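Local coordinates for probable hydrogenase maturation factor HypB (Methanocaldococcus jannaschii, PDB 2HF9), which probably serves as a slow GTPase in the maturation of [NiFe] hydrogenases, where it is required for nickel insertion into the metal centre, at residues V39-M44 and T140-V145; K65-C70 and E118-F123. All coordinates share one frame; numbering follows the deposited sequence.

After helix 18-35, strand 39-45 is the first strand, and helix 51-62 carries the chain across to 65-70. Interaction 2 closes the shorter loop, when 118-123 returns beside 65-70. The chain then runs on to 140-145, which comes back to the first strand in interaction 1, closing a longer loop that encloses the whole of interaction 2; the two nest and do not cross. Together they set four strands of the parallel sheet in the order 68-74, 121-125, 39-45, 142-148. The middle seam joins the contacts: L122 N lies 2.9 Å from V39 O, L122 O lies 2.8 Å from F41 N, and the rings of F43 and F123 meet.

Interaction 1 of 2, residues V39-M44 and T140-V145; sequences VAFDFM and THKRIV
A40 and H141 make a reciprocal polar pair. A40 N donates almost straight to H141 ND1 at 3.0 Å, its nitrogen lying 20° out of the imidazole plane, while A40 O accepts from H141 N at 2.9 Å and, at greater length, from K142 N. H141 CG stands anti to its carbonyl carbon and beside its N (chi1 -64°), the side where the ring meets A40. With NE2 hydrogen-bonded to N34 OD1, both ring nitrogens are engaged and the imidazole's rotation fixed. Regular backbone bonds follow: D42 N to K142 O, I144 N to D42 O, and M44 N to I144 O at 2.7 Å. D42 lies alongside R143, D42 OD2 3.5 Å from R143 NH1 and well out of the guanidinium plane, a salt bridge of charge alone with carboxylate and guanidinium planes 87° apart. A water links the groups, accepting from R143 NH1, donating to D42 OD2 at 2.7 Å and hydrogen-bonded to T140 OG1, while D42 OD1 is held by N126. This is the centre of the parallel sheet of a P-loop NTPase, where strand 39-45 leads into the loop that in this family wraps the nucleotide phosphates. R143 NH2 reaches P133 O and T165 OG1, and M44 CE lies over one guanidinium face, 3.3 Å above its plane and offset toward the rim. On the face of F41 and I144, K142 CB is 3.7 Å from F41 CD2, its ammonium going on to E224. I144 CD1 sits over the face of the F43 ring, 4.1 Å from the centroid. Helix 211-224 packs on F41, helix 51-62 on F43.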
loop_
_atom_site.group_PDB
_atom_site.type_symbol
_atom_site.label_atom_id
_atom_site.label_comp_id
_atom_site.label_asym_id
_atom_site.label_seq_id
_atom_site.Cartn_x
_atom_site.Cartn_y
_atom_site.Cartn_z
ATOM N N VAL A 39 -1.017 24.801 -12.077
ATOM C CA VAL A 39 -1.926 24.146 -11.144
ATOM C C VAL A 39 -1.399 22.736 -10.884
ATOM O O VAL A 39 -1.212 21.954 -11.820
ATOM C CB VAL A 39 -3.392 24.134 -11.652
ATOM C CG1 VAL A 39 -4.322 23.595 -10.572
ATOM C CG2 VAL A 39 -3.833 25.544 -12.057
ATOM N N ALA A 40 -1.137 22.437 -9.612
ATOM C CA ALA A 40 -0.492 21.187 -9.218
ATOM C C ALA A 40 -1.420 20.224 -8.483
ATOM O O ALA A 40 -2.241 20.637 -7.661
ATOM C CB ALA A 40 0.742 21.467 -8.378
ATOM N N PHE A 41 -1.254 18.937 -8.780
ATOM C CA PHE A 41 -2.086 17.874 -8.227
ATOM C C PHE A 41 -1.232 16.773 -7.590
ATOM O O PHE A 41 -0.301 16.253 -8.212
ATOM C CB PHE A 41 -2.991 17.278 -9.317
ATOM C CG PHE A 41 -4.015 18.242 -9.860
ATOM C CD1 PHE A 41 -3.702 19.094 -10.917
ATOM C CD2 PHE A 41 -5.301 18.287 -9.325
ATOM C CE1 PHE A 41 -4.648 19.985 -11.424
ATOM C CE2 PHE A 41 -6.257 19.172 -9.831
ATOM C CZ PHE A 41 -5.925 20.022 -10.884
ATOM N N ASP A 42 -1.564 16.429 -6.348
ATOM C CA ASP A 42 -0.895 15.364 -5.606
ATOM C C ASP A 42 -1.713 14.069 -5.739
ATOM O O ASP A 42 -2.825 13.974 -5.220
ATOM C CB ASP A 42 -0.740 15.794 -4.134
ATOM C CG ASP A 42 -0.058 14.743 -3.257
ATOM O OD1 ASP A 42 0.352 13.674 -3.744
ATOM O OD2 ASP A 42 0.069 15.003 -2.048
ATOM N N PHE A 43 -1.155 13.093 -6.456
ATOM C CA PHE A 43 -1.789 11.793 -6.655
ATOM C C PHE A 43 -1.264 10.798 -5.631
ATOM O O PHE A 43 -0.122 10.341 -5.728
ATOM C CB PHE A 43 -1.525 11.262 -8.070
ATOM C CG PHE A 43 -2.236 12.021 -9.153
ATOM C CD1 PHE A 43 -1.704 13.207 -9.655
ATOM C CD2 PHE A 43 -3.422 11.535 -9.694
ATOM C CE1 PHE A 43 -2.357 13.912 -10.663
ATOM C CE2 PHE A 43 -4.082 12.229 -10.707
ATOM C CZ PHE A 43 -3.545 13.421 -11.192
ATOM N N MET A 44 -2.105 10.491 -4.647
ATOM C CA MET A 44 -1.807 9.516 -3.606
ATOM C C MET A 44 -2.627 8.251 -3.833
ATOM O O MET A 44 -3.592 8.262 -4.594
ATOM C CB MET A 44 -2.151 10.088 -2.222
ATOM C CG MET A 44 -1.262 11.239 -1.756
ATOM S SD MET A 44 -1.913 12.020 -0.262
ATOM C CE MET A 44 -3.267 12.974 -0.953
ATOM N N THR A 140 0.757 21.518 -3.276
ATOM C CA THR A 140 -0.132 21.358 -4.425
ATOM C C THR A 140 -1.443 22.101 -4.184
ATOM O O THR A 140 -1.761 22.474 -3.050
ATOM C CB THR A 140 -0.425 19.861 -4.713
ATOM O OG1 THR A 140 -0.976 19.241 -3.541
ATOM C CG2 THR A 140 0.847 19.132 -5.101
ATOM N N HIS A 141 -2.195 22.322 -5.258
ATOM C CA HIS A 141 -3.515 22.935 -5.167
ATOM C C HIS A 141 -4.578 21.927 -4.741
ATOM O O HIS A 141 -5.454 22.246 -3.936
ATOM C CB HIS A 141 -3.885 23.602 -6.492
ATOM C CG HIS A 141 -2.990 24.747 -6.845
ATOM N ND1 HIS A 141 -1.827 24.587 -7.565
ATOM C CD2 HIS A 141 -3.068 26.062 -6.539
ATOM C CE1 HIS A 141 -1.236 25.761 -7.705
ATOM N NE2 HIS A 141 -1.968 26.672 -7.089
ATOM N N LYS A 142 -4.493 20.709 -5.275
ATOM C CA LYS A 142 -5.445 19.656 -4.933
ATOM C C LYS A 142 -4.778 18.317 -4.646
ATOM O O LYS A 142 -3.704 18.003 -5.169
ATOM C CB LYS A 142 -6.505 19.472 -6.033
ATOM C CG LYS A 142 -7.373 20.690 -6.321
ATOM C CD LYS A 142 -8.367 20.989 -5.206
ATOM C CE LYS A 142 -9.057 22.324 -5.448
ATOM N NZ LYS A 142 -9.931 22.702 -4.307
ATOM N N ARG A 143 -5.448 17.532 -3.812
ATOM C CA ARG A 143 -5.000 16.201 -3.465
ATOM C C ARG A 143 -5.999 15.170 -3.978
ATOM O O ARG A 143 -7.210 15.306 -3.780
ATOM C CB ARG A 143 -4.812 16.097 -1.956
ATOM C CG ARG A 143 -3.647 16.941 -1.442
ATOM C CD ARG A 143 -3.749 17.245 0.043
ATOM N NE ARG A 143 -3.575 16.058 0.886
ATOM C CZ ARG A 143 -2.399 15.581 1.295
ATOM N NH1 ARG A 143 -1.266 16.169 0.929
ATOM N NH2 ARG A 143 -2.356 14.499 2.058
ATOM N N ILE A 144 -5.479 14.152 -4.654
ATOM C CA ILE A 144 -6.305 13.087 -5.214
ATOM C C ILE A 144 -5.871 11.768 -4.584
ATOM O O ILE A 144 -4.687 11.425 -4.618
ATOM C CB ILE A 144 -6.179 13.015 -6.766
ATOM C CG1 ILE A 144 -6.609 14.346 -7.402
ATOM C CG2 ILE A 144 -6.982 11.825 -7.331
ATOM C CD1 ILE A 144 -6.333 14.469 -8.888
ATOM N N VAL A 145 -6.817 11.054 -3.977
ATOM C CA VAL A 145 -6.529 9.727 -3.439
ATOM C C VAL A 145 -7.167 8.675 -4.338
ATOM O O VAL A 145 -8.384 8.667 -4.547
ATOM C CB VAL A 145 -6.977 9.554 -1.958
ATOM C CG1 VAL A 145 -6.749 8.117 -1.480
ATOM C CG2 VAL A 145 -6.226 10.516 -1.059
HETATM O O HOH W 1 -0.128 17.572 -1.193
#

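Interaction 2 of 2, residues K65-C70 and E118-F123; sequences KYKIAC and EIDLLF
From I68 paired with L121 to C70 paired with F123, the two strands run parallel, their short axes inclined by 25° and 4.7 Å apart at closest approach, bonded by A69 N to L121 O and F123 N to A69 O. Before the strands begin, K67 O is gripped by two amides, D120 N at 2.7 Å and L121 N at 3.1 Å. With D120 CG anti to its carbonyl carbon (chi1 -55°), D120 OD2 takes K67 N on its anti side at 2.8 Å, nearly straight at the hydrogen. An alanine here would probably leave K67 N without this acceptor and the start of the pairing to the backbone bonds at K67 O. The K67 chain passes over E118 O, and its NZ meets E118 OE1 from above the carboxylate plane in a hydrogen-bonded salt bridge of 3.0 Å. L121 CD2 lies over one face of the Y66 ring, toward its rim, and L121 CD1 is 3.6 Å from Y66 CD1, while D120 CB lies at the ring edge; Y66 OH reaches E219 on helix 211-224. I68 CG2 packs 3.7 Å from F123 CE1. On the face bearing A69 and L122, I119 CD1, from the preceding loop, packs 3.6 Å from A69 CB. Strand 121-125, ending at magnesium ligand E125, lies between 68-74, which leads toward magnesium ligand D80, and P-loop strand 39-45 in an all-parallel sheet, as in SIMIBI-class GTPases.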
loop_
_atom_site.group_PDB
_atom_site.type_symbol
_atom_site.label_atom_id
_atom_site.label_comp_id
_atom_site.label_asym_id
_atom_site.label_seq_id
_atom_site.Cartn_x
_atom_site.Cartn_y
_atom_site.Cartn_z
ATOM N N LYS A 65 -4.587 21.041 -24.665
ATOM C CA LYS A 65 -5.070 22.252 -24.020
ATOM C C LYS A 65 -4.039 22.804 -23.039
ATOM O O LYS A 65 -3.953 24.018 -22.846
ATOM C CB LYS A 65 -6.380 21.945 -23.289
ATOM C CG LYS A 65 -7.127 23.148 -22.737
ATOM C CD LYS A 65 -8.524 22.731 -22.304
ATOM C CE LYS A 65 -9.232 23.841 -21.563
ATOM N NZ LYS A 65 -10.558 23.390 -21.056
ATOM N N TYR A 66 -3.264 21.908 -22.428
ATOM C CA TYR A 66 -2.297 22.288 -21.396
ATOM C C TYR A 66 -0.919 21.698 -21.645
ATOM O O TYR A 66 -0.790 20.590 -22.169
ATOM C CB TYR A 66 -2.765 21.815 -20.020
ATOM C CG TYR A 66 -4.100 22.353 -19.575
ATOM C CD1 TYR A 66 -5.250 21.569 -19.653
ATOM C CD2 TYR A 66 -4.215 23.647 -19.070
ATOM C CE1 TYR A 66 -6.483 22.061 -19.236
ATOM C CE2 TYR A 66 -5.439 24.149 -18.653
ATOM C CZ TYR A 66 -6.566 23.352 -18.738
ATOM O OH TYR A 66 -7.774 23.852 -18.325
ATOM N N LYS A 67 0.106 22.444 -21.248
ATOM C CA LYS A 67 1.466 21.921 -21.188
ATOM C C LYS A 67 1.634 21.263 -19.821
ATOM O O LYS A 67 1.418 21.893 -18.784
ATOM C CB LYS A 67 2.488 23.040 -21.395
ATOM C CG LYS A 67 2.413 23.690 -22.777
ATOM C CD LYS A 67 3.157 25.013 -22.805
ATOM C CE LYS A 67 2.796 25.832 -24.033
ATOM N NZ LYS A 67 3.398 27.193 -23.948
ATOM N N ILE A 68 2.001 19.988 -19.827
ATOM C CA ILE A 68 1.952 19.180 -18.613
ATOM C C ILE A 68 3.334 18.676 -18.201
ATOM O O ILE A 68 4.109 18.193 -19.031
ATOM C CB ILE A 68 0.955 17.992 -18.765
ATOM C CG1 ILE A 68 -0.455 18.509 -19.082
ATOM C CG2 ILE A 68 0.928 17.125 -17.498
ATOM C CD1 ILE A 68 -1.351 17.496 -19.781
ATOM N N ALA A 69 3.631 18.816 -16.912
ATOM C CA ALA A 69 4.833 18.250 -16.314
ATOM C C ALA A 69 4.428 17.261 -15.236
ATOM O O ALA A 69 3.335 17.365 -14.671
ATOM C CB ALA A 69 5.704 19.345 -15.718
ATOM N N CYS A 70 5.310 16.304 -14.961
ATOM C CA CYS A 70 5.115 15.354 -13.874
ATOM C C CYS A 70 6.318 15.254 -12.948
ATOM O O CYS A 70 7.462 15.470 -13.358
ATOM C CB CYS A 70 4.805 13.959 -14.417
ATOM S SG CYS A 70 3.342 13.878 -15.450
ATOM N N GLU A 118 6.685 27.308 -19.047
ATOM C CA GLU A 118 6.268 26.453 -20.153
ATOM C C GLU A 118 5.448 25.259 -19.660
ATOM O O GLU A 118 5.350 24.235 -20.341
ATOM C CB GLU A 118 7.478 26.002 -20.979
ATOM C CG GLU A 118 8.001 27.073 -21.948
ATOM C CD GLU A 118 6.933 27.573 -22.920
ATOM O OE1 GLU A 118 6.336 26.743 -23.645
ATOM O OE2 GLU A 118 6.693 28.802 -22.958
ATOM N N ILE A 119 4.867 25.402 -18.471
ATOM C CA ILE A 119 4.034 24.364 -17.859
ATOM C C ILE A 119 2.730 24.991 -17.357
ATOM O O ILE A 119 2.741 26.081 -16.788
ATOM C CB ILE A 119 4.782 23.637 -16.684
ATOM C CG1 ILE A 119 6.055 22.923 -17.173
ATOM C CG2 ILE A 119 3.868 22.652 -15.944
ATOM C CD1 ILE A 119 5.846 21.872 -18.274
ATOM N N ASP A 120 1.611 24.306 -17.587
ATOM C CA ASP A 120 0.310 24.742 -17.077
ATOM C C ASP A 120 -0.189 23.839 -15.943
ATOM O O ASP A 120 -0.781 24.316 -14.970
ATOM C CB ASP A 120 -0.724 24.791 -18.212
ATOM C CG ASP A 120 -0.268 25.650 -19.385
ATOM O OD1 ASP A 120 0.101 26.823 -19.163
ATOM O OD2 ASP A 120 -0.281 25.151 -20.531
ATOM N N LEU A 121 0.042 22.535 -16.091
ATOM C CA LEU A 121 -0.394 21.536 -15.117
ATOM C C LEU A 121 0.775 20.710 -14.607
ATOM O O LEU A 121 1.638 20.301 -15.382
ATOM C CB LEU A 121 -1.434 20.588 -15.727
ATOM C CG LEU A 121 -2.739 21.147 -16.295
ATOM C CD1 LEU A 121 -3.598 20.011 -16.839
ATOM C CD2 LEU A 121 -3.506 21.943 -15.253
ATOM N N LEU A 122 0.786 20.460 -13.302
ATOM C CA LEU A 122 1.777 19.584 -12.689
ATOM C C LEU A 122 1.097 18.406 -11.998
ATOM O O LEU A 122 0.280 18.596 -11.095
ATOM C CB LEU A 122 2.647 20.361 -11.689
ATOM C CG LEU A 122 3.688 19.569 -10.885
ATOM C CD1 LEU A 122 4.726 18.908 -11.785
ATOM C CD2 LEU A 122 4.366 20.467 -9.855
ATOM N N PHE A 123 1.435 17.198 -12.436
ATOM C CA PHE A 123 0.933 15.979 -11.806
ATOM C C PHE A 123 2.062 15.340 -11.010
ATOM O O PHE A 123 3.097 14.972 -11.572
ATOM C CB PHE A 123 0.407 14.973 -12.844
ATOM C CG PHE A 123 -0.737 15.483 -13.693
ATOM C CD1 PHE A 123 -0.868 15.050 -15.016
ATOM C CD2 PHE A 123 -1.682 16.372 -13.183
ATOM C CE1 PHE A 123 -1.918 15.495 -15.821
ATOM C CE2 PHE A 123 -2.738 16.832 -13.980
ATOM C CZ PHE A 123 -2.853 16.390 -15.306
#